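Local coordinates for protein carbohydrate oxidase (Microdochium nivale, PDB 3RJA) that oxidises the C1 hydroxyl of mono-, oligo- and polysaccharides to the lactone with FAD as cofactor, passing the electrons to oxygen to give hydrogen peroxide, at residues L61-K66 and L84-D89; D89-V94 and V106-R111. All coordinates share one frame; numbering follows the deposited sequence. Where two conformers were deposited one is given.

Contact 1: residues L61-K66 and L84-D89; sequences LKVSAK and LMVQLD. With FAD (flavin-adenine dinucleotide), chain B.
Lys66 and Gln87, bridged in register on adjacent strands, meet at their tips: Lys66 NZ donates to Gln87 OE1 at 3.1 Å, approaching from 24° off the amide plane. A water spans the two side chains, accepting hydrogen bonds from Lys66 NZ at 2.8 Å and from Gln87 NE2. Gln87 NE2 also donates a hydrogen bond to Asp89 OD1 at 2.9 Å, which it meets from above the carboxylate plane, so both ends of the amide are engaged and its rotation is set. The Lys66 chain starts with CG anti to the backbone N (chi1 -171°) and bends twice near its end, laying Lys66 CE 3.5 Å from Met85 SD. The ammonium also binds the carbonyl of Asp25 at the end of helix 20-25. Strands 63-66 and 84-87 are parallel partners in the small three-stranded sheet of the FAD-binding domain, with 84-87 in the middle; strand 39-42, helix 46-58 and strand 63-66 make a beta-alpha-beta crossover that spans it. Backbone bonds such as Ser64 N to Leu84 O, 2.9 Å, hold the register. On the helix side Val63 CG2 presses on Val86 CG2 at 3.5 Å, with Ala52 and Ala56 of helix 46-58 packed against this pair. At its outer edge strand 63-66 receives the cofactor: the ribose hydroxyl O2B of FAD donates to Ala65 O at 2.7 Å. Ala65 CB lies by the adenine, and Leu88 CD1 approaches FAD N6A at 3.3 Å.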
loop_
_atom_site.group_PDB
_atom_site.type_symbol
_atom_site.label_atom_id
_atom_site.label_comp_id
_atom_site.label_asym_id
_atom_site.label_seq_id
_atom_site.Cartn_x
_atom_site.Cartn_y
_atom_site.Cartn_z
ATOM N N LEU A 61 -23.651 -15.280 1.618
ATOM C CA LEU A 61 -22.237 -15.345 1.974
ATOM C C LEU A 61 -21.618 -13.947 1.920
ATOM O O LEU A 61 -22.066 -13.104 1.134
ATOM C CB LEU A 61 -21.503 -16.281 1.011
ATOM C CG LEU A 61 -22.029 -17.721 0.861
ATOM C CD1 LEU A 61 -21.329 -18.445 -0.312
ATOM C CD2 LEU A 61 -21.856 -18.542 2.173
ATOM N N LYS A 62 -20.576 -13.712 2.714
ATOM C CA LYS A 62 -19.712 -12.540 2.510
ATOM C C LYS A 62 -18.753 -12.858 1.360
ATOM O O LYS A 62 -18.322 -14.029 1.165
ATOM C CB LYS A 62 -18.928 -12.185 3.789
ATOM C CG LYS A 62 -19.821 -11.963 5.043
ATOM C CD LYS A 62 -20.975 -11.005 4.722
ATOM C CE LYS A 62 -21.727 -10.533 5.992
ATOM N NZ LYS A 62 -22.736 -9.470 5.696
ATOM N N VAL A 63 -18.427 -11.826 0.591
ATOM C CA VAL A 63 -17.504 -12.010 -0.514
ATOM C C VAL A 63 -16.279 -11.081 -0.407
ATOM O O VAL A 63 -16.404 -9.895 -0.121
ATOM C CB VAL A 63 -18.238 -12.016 -1.909
ATOM C CG1 VAL A 63 -19.247 -10.945 -1.998
ATOM C CG2 VAL A 63 -17.256 -11.928 -3.081
ATOM N N SER A 64 -15.085 -11.646 -0.599
ATOM C CA SER A 64 -13.885 -10.814 -0.563
ATOM C C SER A 64 -13.033 -11.020 -1.817
ATOM O O SER A 64 -12.799 -12.162 -2.239
ATOM C CB SER A 64 -13.110 -11.086 0.734
ATOM O OG SER A 64 -13.880 -10.661 1.880
ATOM N N ALA A 65 -12.570 -9.917 -2.419
ATOM C CA ALA A 65 -11.639 -10.022 -3.576
ATOM C C ALA A 65 -10.174 -10.128 -3.130
ATOM O O ALA A 65 -9.757 -9.463 -2.180
ATOM C CB ALA A 65 -11.822 -8.866 -4.502
ATOM N N LYS A 66 -9.404 -10.978 -3.793
ATOM C CA LYS A 66 -7.968 -11.064 -3.528
ATOM C C LYS A 66 -7.294 -10.788 -4.857
ATOM O O LYS A 66 -7.576 -11.475 -5.827
ATOM C CB LYS A 66 -7.544 -12.456 -2.995
ATOM C CG LYS A 66 -6.072 -12.505 -2.493
ATOM C CD LYS A 66 -5.834 -13.581 -1.381
ATOM C CE LYS A 66 -5.695 -14.995 -1.979
ATOM N NZ LYS A 66 -4.546 -15.116 -2.889
ATOM N N LEU A 84 -16.753 -16.313 0.298
ATOM C CA LEU A 84 -16.501 -16.580 -1.099
ATOM C C LEU A 84 -15.295 -15.702 -1.459
ATOM O O LEU A 84 -15.330 -14.476 -1.255
ATOM C CB LEU A 84 -17.728 -16.185 -1.951
ATOM C CG LEU A 84 -17.576 -16.371 -3.469
ATOM C CD1 LEU A 84 -17.044 -17.760 -3.799
ATOM C CD2 LEU A 84 -18.961 -16.178 -4.147
ATOM N N MET A 85 -14.217 -16.319 -1.930
ATOM C CA MET A 85 -13.048 -15.521 -2.307
ATOM C C MET A 85 -13.008 -15.432 -3.830
ATOM O O MET A 85 -13.011 -16.449 -4.525
ATOM C CB MET A 85 -11.723 -16.089 -1.724
ATOM C CG MET A 85 -10.520 -15.110 -1.863
ATOM S SD MET A 85 -8.998 -15.637 -1.035
ATOM C CE MET A 85 -8.453 -16.979 -2.105
ATOM N N VAL A 86 -13.006 -14.202 -4.327
ATOM C CA VAL A 86 -12.889 -13.918 -5.752
ATOM C C VAL A 86 -11.421 -13.686 -6.026
ATOM O O VAL A 86 -10.885 -12.602 -5.711
ATOM C CB VAL A 86 -13.720 -12.686 -6.154
ATOM C CG1 VAL A 86 -13.549 -12.340 -7.639
ATOM C CG2 VAL A 86 -15.213 -12.889 -5.801
ATOM N N GLN A 87 -10.771 -14.730 -6.570
ATOM C CA GLN A 87 -9.324 -14.759 -6.794
ATOM C C GLN A 87 -9.047 -14.111 -8.169
ATOM O O GLN A 87 -9.474 -14.648 -9.191
ATOM C CB GLN A 87 -8.835 -16.209 -6.792
ATOM C CG GLN A 87 -7.380 -16.394 -7.154
ATOM C CD GLN A 87 -6.449 -15.635 -6.197
ATOM O OE1 GLN A 87 -6.780 -15.432 -5.028
ATOM N NE2 GLN A 87 -5.296 -15.227 -6.692
ATOM N N LEU A 88 -8.369 -12.956 -8.178
ATOM C CA LEU A 88 -8.306 -12.118 -9.386
ATOM C C LEU A 88 -7.005 -12.237 -10.177
ATOM O O LEU A 88 -6.908 -11.732 -11.305
ATOM C CB LEU A 88 -8.547 -10.635 -9.032
ATOM C CG LEU A 88 -9.912 -10.250 -8.455
ATOM C CD1 LEU A 88 -9.931 -8.780 -7.930
ATOM C CD2 LEU A 88 -11.051 -10.466 -9.483
ATOM N N ASP A 89 -6.014 -12.905 -9.594
ATOM C CA ASP A 89 -4.647 -12.793 -10.072
ATOM C C ASP A 89 -4.319 -13.461 -11.432
ATOM O O ASP A 89 -3.152 -13.430 -11.871
ATOM C CB ASP A 89 -3.654 -13.192 -8.960
ATOM C CG ASP A 89 -3.272 -14.670 -9.003
ATOM O OD1 ASP A 89 -4.129 -15.505 -9.355
ATOM O OD2 ASP A 89 -2.106 -14.988 -8.657
HETATM P PA FAD B . -5.015 -8.055 -1.439
HETATM O O1A FAD B . -5.358 -8.943 -2.605
HETATM O O2A FAD B . -4.664 -8.784 -0.167
HETATM O O5B FAD B . -6.254 -7.077 -1.150
HETATM C C5B FAD B . -6.087 -5.969 -0.273
HETATM C C4B FAD B . -7.470 -5.364 0.021
HETATM O O4B FAD B . -8.031 -4.840 -1.184
HETATM C C3B FAD B . -8.469 -6.390 0.552
HETATM O O3B FAD B . -9.426 -5.715 1.372
HETATM C C2B FAD B . -9.162 -6.831 -0.733
HETATM O O2B FAD B . -10.434 -7.419 -0.588
HETATM C C1B FAD B . -9.228 -5.507 -1.480
HETATM N N9A FAD B . -9.296 -5.742 -2.920
HETATM C C8A FAD B . -8.496 -6.577 -3.693
HETATM N N7A FAD B . -8.931 -6.471 -4.977
HETATM C C5A FAD B . -9.943 -5.590 -5.026
HETATM C C6A FAD B . -10.733 -5.131 -6.086
HETATM N N6A FAD B . -10.521 -5.565 -7.348
HETATM N N1A FAD B . -11.710 -4.191 -5.805
HETATM C C2A FAD B . -11.929 -3.756 -4.502
HETATM N N3A FAD B . -11.178 -4.236 -3.447
HETATM C C4A FAD B . -10.192 -5.134 -3.728
HETATM N N1 FAD B . 2.441 -0.298 0.067
HETATM C C2 FAD B . 2.796 0.974 -0.397
HETATM O O2 FAD B . 2.005 1.924 -0.357
HETATM N N3 FAD B . 4.058 1.112 -0.968
HETATM C C4 FAD B . 4.941 0.078 -1.214
HETATM O O4 FAD B . 6.008 0.272 -1.839
HETATM C C4X FAD B . 4.543 -1.249 -0.652
HETATM N N5 FAD B . 5.328 -2.300 -0.816
HETATM C C5X FAD B . 4.945 -3.557 -0.407
HETATM C C6 FAD B . 5.759 -4.688 -0.674
HETATM C C7 FAD B . 5.322 -5.967 -0.389
HETATM C C7M FAD B . 6.221 -7.189 -0.669
HETATM C C8 FAD B . 3.992 -6.151 0.059
HETATM C C8M FAD B . 3.457 -7.536 0.363
HETATM C C9 FAD B . 3.208 -5.056 0.390
HETATM C C9A FAD B . 3.654 -3.742 0.141
HETATM N N10 FAD B . 2.824 -2.611 0.333
HETATM C C10 FAD B . 3.277 -1.337 0.027
HETATM C "C1'" FAD B . 1.461 -2.797 0.930
HETATM C "C2'" FAD B . 0.406 -2.881 -0.164
HETATM O "O2'" FAD B . 0.184 -1.583 -0.703
HETATM C "C3'" FAD B . -0.900 -3.378 0.416
HETATM O "O3'" FAD B . -0.693 -4.589 1.111
HETATM C "C4'" FAD B . -1.933 -3.551 -0.710
HETATM O "O4'" FAD B . -3.214 -3.421 -0.177
HETATM C "C5'" FAD B . -1.765 -4.891 -1.433
HETATM O "O5'" FAD B . -2.708 -4.990 -2.464
HETATM P P FAD B . -3.104 -6.465 -3.017
HETATM O O1P FAD B . -4.044 -6.350 -4.179
HETATM O O2P FAD B . -1.829 -7.244 -3.344
HETATM O O3P FAD B . -3.767 -7.070 -1.692
HETATM O O HOH W 1 -3.602 -13.453 -4.899
#

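Contact 2: residues D89-V94 and V106-R111; sequences DRMIDV and VEPGAR
Glu107 reaches across to residues 91-93 with nearly its whole side chain. Its CB sits 3.3 Å from Met91 O. CG, anti to its own carbonyl carbon (chi1 -79°), passes 3.8 Å from Asp93 O, and CD lies 4.0 Å from Met91 CB. At the tip OE1 accepts from Asp93 N at 3.0 Å, nearly straight at 165° and on its anti side, while OE2 is hydrogen-bonded to a Tris molecule, probably from the crystallisation liquor. The Asp93 carboxylate runs alongside, its OD2 3.7 Å from Glu107 OE1, a proximity of like charges that might raise the pKa of one of them. Glu107 N in turn donates to Asp93 O at 3.0 Å, so the one residue grips both backbone polar atoms of Asp93. This pairing continues the hairpin of strands 94-98 and 103-106 past the non-hydrogen-bonded pair Val94-Val106; beyond it a type I turn, Glu107 to Ala110, leads to the N-cap Arg111 of helix 112-123. In the turn Gly109 N makes a weak bond to Met91 O, where a beta carbon on Gly109 would clash. Arg111 NH2 forms a salt bridge to Asp89 OD2 at 3.0 Å, in the guanidinium plane but with the carboxylate turned 78° to it. Arg24 shares OD2, and an alanine in place of Asp89 would probably leave both arginines without this counter-charge and the Gln87 amide freer to turn. Arg111 NH1 is held by the carbonyls of Gly68 and Gly134, and a water links Asp89 O to Gly109 O, 2.8 Å from the latter.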
loop_
_atom_site.group_PDB
_atom_site.type_symbol
_atom_site.label_atom_id
_atom_site.label_comp_id
_atom_site.label_asym_id
_atom_site.label_seq_id
_atom_site.Cartn_x
_atom_site.Cartn_y
_atom_site.Cartn_z
ATOM N N ASP A 89 -6.014 -12.905 -9.594
ATOM C CA ASP A 89 -4.647 -12.793 -10.072
ATOM C C ASP A 89 -4.319 -13.461 -11.432
ATOM O O ASP A 89 -3.152 -13.430 -11.871
ATOM C CB ASP A 89 -3.654 -13.192 -8.960
ATOM C CG ASP A 89 -3.272 -14.670 -9.003
ATOM O OD1 ASP A 89 -4.129 -15.505 -9.355
ATOM O OD2 ASP A 89 -2.106 -14.988 -8.657
ATOM N N ARG A 90 -5.305 -14.052 -12.111
ATOM C CA ARG A 90 -5.077 -14.556 -13.474
ATOM C C ARG A 90 -5.574 -13.518 -14.484
ATOM O O ARG A 90 -5.398 -13.685 -15.685
ATOM C CB ARG A 90 -5.767 -15.908 -13.730
ATOM C CG ARG A 90 -5.402 -17.047 -12.781
ATOM C CD ARG A 90 -3.885 -17.264 -12.659
ATOM N NE ARG A 90 -3.590 -18.620 -12.209
ATOM C CZ ARG A 90 -3.649 -19.008 -10.938
ATOM N NH1 ARG A 90 -3.986 -18.139 -9.991
ATOM N NH2 ARG A 90 -3.370 -20.261 -10.609
ATOM N N MET A 91 -6.212 -12.455 -13.984
ATOM C CA MET A 91 -6.670 -11.350 -14.839
ATOM C C MET A 91 -5.609 -10.237 -14.790
ATOM O O MET A 91 -5.638 -9.344 -13.926
ATOM C CB MET A 91 -8.036 -10.824 -14.391
ATOM C CG MET A 91 -9.161 -11.884 -14.396
ATOM S SD MET A 91 -10.603 -11.267 -13.509
ATOM C CE MET A 91 -11.185 -10.117 -14.758
ATOM N N ILE A 92 -4.670 -10.297 -15.723
ATOM C CA ILE A 92 -3.433 -9.556 -15.582
ATOM C C ILE A 92 -3.144 -8.557 -16.696
ATOM O O ILE A 92 -2.094 -7.928 -16.689
ATOM C CB ILE A 92 -2.208 -10.555 -15.490
ATOM C CG1 ILE A 92 -2.099 -11.405 -16.763
ATOM C CG2 ILE A 92 -2.307 -11.419 -14.232
ATOM C CD1 ILE A 92 -0.753 -12.190 -16.875
ATOM N N ASP A 93 -4.039 -8.426 -17.666
ATOM C CA ASP A 93 -3.693 -7.658 -18.869
ATOM C C ASP A 93 -3.874 -6.159 -18.738
ATOM O O ASP A 93 -4.823 -5.692 -18.099
ATOM C CB ASP A 93 -4.568 -8.104 -20.029
ATOM C CG ASP A 93 -4.313 -9.554 -20.416
ATOM O OD1 ASP A 93 -3.227 -10.085 -20.111
ATOM O OD2 ASP A 93 -5.211 -10.153 -21.014
ATOM N N VAL A 94 -2.968 -5.426 -19.372
ATOM C CA VAL A 94 -3.287 -4.102 -19.890
ATOM C C VAL A 94 -4.193 -4.288 -21.113
ATOM O O VAL A 94 -3.748 -4.727 -22.200
ATOM C CB VAL A 94 -2.022 -3.297 -20.214
ATOM C CG1 VAL A 94 -2.400 -1.953 -20.819
ATOM C CG2 VAL A 94 -1.164 -3.138 -18.924
ATOM N N VAL A 106 -6.761 -1.465 -17.256
ATOM C CA VAL A 106 -6.041 -2.587 -16.636
ATOM C C VAL A 106 -6.935 -3.523 -15.814
ATOM O O VAL A 106 -7.797 -3.082 -15.033
ATOM C CB VAL A 106 -4.835 -2.083 -15.753
ATOM C CG1 VAL A 106 -3.917 -3.262 -15.328
ATOM C CG2 VAL A 106 -4.035 -1.018 -16.538
ATOM N N GLU A 107 -6.720 -4.815 -16.001
ATOM C CA GLU A 107 -7.415 -5.860 -15.240
ATOM C C GLU A 107 -6.959 -5.846 -13.775
ATOM O O GLU A 107 -5.854 -5.389 -13.496
ATOM C CB GLU A 107 -7.174 -7.221 -15.907
ATOM C CG GLU A 107 -8.082 -7.402 -17.126
ATOM C CD GLU A 107 -7.957 -8.773 -17.796
ATOM O OE1 GLU A 107 -6.864 -9.377 -17.824
ATOM O OE2 GLU A 107 -8.973 -9.236 -18.313
ATOM N N PRO A 108 -7.808 -6.335 -12.847
ATOM C CA PRO A 108 -7.611 -6.065 -11.420
ATOM C C PRO A 108 -6.664 -7.034 -10.703
ATOM O O PRO A 108 -6.461 -6.910 -9.479
ATOM C CB PRO A 108 -9.029 -6.221 -10.838
ATOM C CG PRO A 108 -9.713 -7.212 -11.730
ATOM C CD PRO A 108 -9.093 -7.028 -13.113
ATOM N N GLY A 109 -6.098 -7.972 -11.463
ATOM C CA GLY A 109 -5.193 -8.985 -10.933
ATOM C C GLY A 109 -3.739 -8.755 -11.328
ATOM O O GLY A 109 -2.852 -9.491 -10.872
ATOM N N ALA A 110 -3.502 -7.750 -12.178
ATOM C CA ALA A 110 -2.137 -7.341 -12.552
ATOM C C ALA A 110 -1.362 -6.908 -11.336
ATOM O O ALA A 110 -1.840 -6.054 -10.536
ATOM C CB ALA A 110 -2.171 -6.190 -13.530
ATOM N N ARG A 111 -0.171 -7.474 -11.192
ATOM C CA ARG A 111 0.766 -7.051 -10.147
ATOM C C ARG A 111 1.671 -5.894 -10.595
ATOM O O ARG A 111 1.914 -5.701 -11.799
ATOM C CB ARG A 111 1.590 -8.251 -9.632
ATOM C CG ARG A 111 0.701 -9.302 -8.918
ATOM C CD ARG A 111 1.397 -10.694 -8.836
ATOM N NE ARG A 111 0.488 -11.766 -8.423
ATOM C CZ ARG A 111 0.266 -12.117 -7.149
ATOM N NH1 ARG A 111 0.880 -11.474 -6.161
ATOM N NH2 ARG A 111 -0.559 -13.128 -6.870
HETATM O O HOH W 2 -1.037 -11.616 -11.016
#

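In the fold
Both contacts are largely buried in the FAD-binding domain and follow each other along the chain, with centres about 15 Å apart. Contact 1 is regular parallel sheet, backed by helix 46-58 and bordered by the adenosine part of FAD; contact 2 is irregular, joining the loop that leaves the parallel sheet to the one that enters helix 112-123, and reaches solvent at Asp93. A backbone ladder with apolar packing on its helix side and a lysine-amide pair on the other makes up the first; carboxylates and backbone amides carry the second. Asp89 belongs to both, its carboxylate tying sheet end to helix start. Leu88 of contact 1 also packs on Pro108 and Gly109 of contact 2, and Leu88 and Pro108 both line the cofactor pocket.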